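Local coordinates for protein putative glycosyltransferase (GalT1) (Streptococcus parasanguinis, PDB 4PFX) that binds UDP through its GT-D-fold domain and is probably a glycosyltransferase that transfers sugar from a nucleotide-sugar donor, at residues A[187-192]-A[214-219]. Sequence-based numbering, arbitrary orientation.
Sequences EILRLT and ADLTTK
L189 and T192, one helical turn apart, meet L216 across the interface between helices 185-195 and 206-218, packed side by side against the five-stranded parallel sheet of the GT-D glycosyltransferase fold. The axes of the short helical segments run 11.0 Å apart at closest approach, inclined by 40°, and no hydrogen bond joins them, so the contact rests on side-chain packing. L189 contributes the largest share, 85 Å² of the 225 Å² buried, and makes three of the four residue contacts. With CG anti to the backbone N (chi1 176°), its two methyls diverge toward different partners: CD1 meets CD2 of L216 at 3.9 Å, the two side chains running antiparallel alongside each other, while CD2 meets D215 and K219. There L189 CD2 lies 3.9 Å from OD2 of D215, whose side chain is roughly perpendicular to that of L189, and 4.0 Å from NZ of K219, whose extended chain reaches it tip to tip. Both charged groups are bonded elsewhere: D215 to Y185 and R59, K219 to E193 in a salt bridge, so the leucine packs against polar ends already paired. One turn further on, T192 is buried, its side chain also touching L149 and L174 of the sheet. The side chain of T192 remains about 12 Å from the bound UDP, so the contact does not touch the nucleotide. T192 CG2 meets L216 CD1 at 3.7 Å, whereas OG1 turns back to its own helix: T192 OG1 donates to I188 O at 2.7 Å, from the face of that carbonyl opposite T192 N and 38° out of its plane.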
loop_
_atom_site.group_PDB
_atom_site.type_symbol
_atom_site.label_atom_id
_atom_site.label_comp_id
_atom_site.label_asym_id
_atom_site.label_seq_id
_atom_site.Cartn_x
_atom_site.Cartn_y
_atom_site.Cartn_z
ATOM N N GLU A 187 7.751 15.659 -10.465
ATOM C CA GLU A 187 9.166 15.398 -10.212
ATOM C C GLU A 187 9.386 13.960 -9.742
ATOM O O GLU A 187 10.328 13.288 -10.163
ATOM C CB GLU A 187 9.725 16.372 -9.175
ATOM C CG GLU A 187 11.227 16.202 -8.934
ATOM C CD GLU A 187 11.753 17.033 -7.775
ATOM O OE1 GLU A 187 10.951 17.747 -7.133
ATOM O OE2 GLU A 187 12.977 16.970 -7.505
ATOM N N ILE A 188 8.514 13.492 -8.856
ATOM C CA ILE A 188 8.592 12.112 -8.397
ATOM C C ILE A 188 8.516 11.130 -9.565
ATOM O O ILE A 188 9.325 10.212 -9.661
ATOM C CB ILE A 188 7.494 11.802 -7.341
ATOM C CG1 ILE A 188 7.709 12.677 -6.097
ATOM C CG2 ILE A 188 7.502 10.323 -6.957
ATOM C CD1 ILE A 188 6.562 12.595 -5.072
ATOM N N LEU A 189 7.554 11.324 -10.465
ATOM C CA LEU A 189 7.433 10.435 -11.610
ATOM C C LEU A 189 8.672 10.538 -12.502
ATOM O O LEU A 189 9.199 9.523 -12.963
ATOM C CB LEU A 189 6.189 10.778 -12.425
ATOM C CG LEU A 189 6.011 9.975 -13.714
ATOM C CD1 LEU A 189 5.929 8.492 -13.409
ATOM C CD2 LEU A 189 4.786 10.450 -14.495
ATOM N N ARG A 190 9.139 11.763 -12.713
ATOM C CA ARG A 190 10.268 12.001 -13.613
ATOM C C ARG A 190 11.518 11.285 -13.090
ATOM O O ARG A 190 12.214 10.589 -13.833
ATOM C CB ARG A 190 10.535 13.499 -13.740
ATOM C CG ARG A 190 11.656 13.856 -14.698
ATOM C CD ARG A 190 11.805 15.362 -14.811
ATOM N NE ARG A 190 12.429 15.935 -13.624
ATOM C CZ ARG A 190 13.744 16.062 -13.476
ATOM N NH1 ARG A 190 14.557 15.658 -14.445
ATOM N NH2 ARG A 190 14.250 16.588 -12.368
ATOM N N LEU A 191 11.795 11.446 -11.801
ATOM C CA LEU A 191 12.983 10.822 -11.233
ATOM C C LEU A 191 12.828 9.309 -11.053
ATOM O O LEU A 191 13.806 8.560 -11.135
ATOM C CB LEU A 191 13.406 11.510 -9.929
ATOM C CG LEU A 191 13.845 12.973 -10.059
ATOM C CD1 LEU A 191 14.459 13.458 -8.762
ATOM C CD2 LEU A 191 14.822 13.157 -11.209
ATOM N N THR A 192 11.604 8.841 -10.821
ATOM C CA THR A 192 11.392 7.401 -10.735
ATOM C C THR A 192 11.732 6.731 -12.065
ATOM O O THR A 192 12.467 5.745 -12.093
ATOM C CB THR A 192 9.955 7.045 -10.319
ATOM O OG1 THR A 192 9.691 7.603 -9.027
ATOM C CG2 THR A 192 9.787 5.542 -10.247
ATOM N N ALA A 214 0.223 3.649 -11.447
ATOM C CA ALA A 214 -0.573 3.658 -12.671
ATOM C C ALA A 214 0.211 4.265 -13.829
ATOM O O ALA A 214 0.255 3.690 -14.925
ATOM C CB ALA A 214 -1.868 4.409 -12.456
ATOM N N ASP A 215 0.821 5.421 -13.591
ATOM C CA ASP A 215 1.580 6.100 -14.645
ATOM C C ASP A 215 2.811 5.308 -15.065
ATOM O O ASP A 215 3.182 5.307 -16.241
ATOM C CB ASP A 215 1.997 7.506 -14.214
ATOM C CG ASP A 215 0.848 8.498 -14.250
ATOM O OD1 ASP A 215 -0.237 8.148 -14.769
ATOM O OD2 ASP A 215 1.040 9.640 -13.774
ATOM N N LEU A 216 3.464 4.646 -14.113
ATOM C CA LEU A 216 4.640 3.836 -14.441
ATOM C C LEU A 216 4.234 2.624 -15.273
ATOM O O LEU A 216 4.956 2.216 -16.190
ATOM C CB LEU A 216 5.363 3.387 -13.172
ATOM C CG LEU A 216 6.100 4.498 -12.432
ATOM C CD1 LEU A 216 6.438 4.065 -11.003
ATOM C CD2 LEU A 216 7.357 4.862 -13.170
ATOM N N THR A 217 3.081 2.052 -14.937
ATOM C CA THR A 217 2.562 0.867 -15.611
ATOM C C THR A 217 2.220 1.186 -17.054
ATOM O O THR A 217 2.423 0.363 -17.953
ATOM C CB THR A 217 1.305 0.356 -14.905
ATOM O OG1 THR A 217 1.643 0.018 -13.560
ATOM C CG2 THR A 217 0.742 -0.876 -15.607
ATOM N N THR A 218 1.695 2.388 -17.267
ATOM C CA THR A 218 1.378 2.852 -18.614
ATOM C C THR A 218 2.659 2.985 -19.432
ATOM O O THR A 218 2.659 2.764 -20.644
ATOM C CB THR A 218 0.622 4.198 -18.575
ATOM O OG1 THR A 218 -0.632 4.018 -17.904
ATOM C CG2 THR A 218 0.367 4.718 -19.980
ATOM N N LYS A 219 3.755 3.327 -18.759
ATOM C CA LYS A 219 5.050 3.481 -19.416
ATOM C C LYS A 219 5.830 2.171 -19.421
ATOM O O LYS A 219 7.009 2.136 -19.767
ATOM C CB LYS A 219 5.854 4.614 -18.768
ATOM C CG LYS A 219 5.235 5.983 -19.026
ATOM C CD LYS A 219 5.948 7.131 -18.325
ATOM C CE LYS A 219 5.515 8.457 -18.958
ATOM N NZ LYS A 219 5.970 9.663 -18.217
#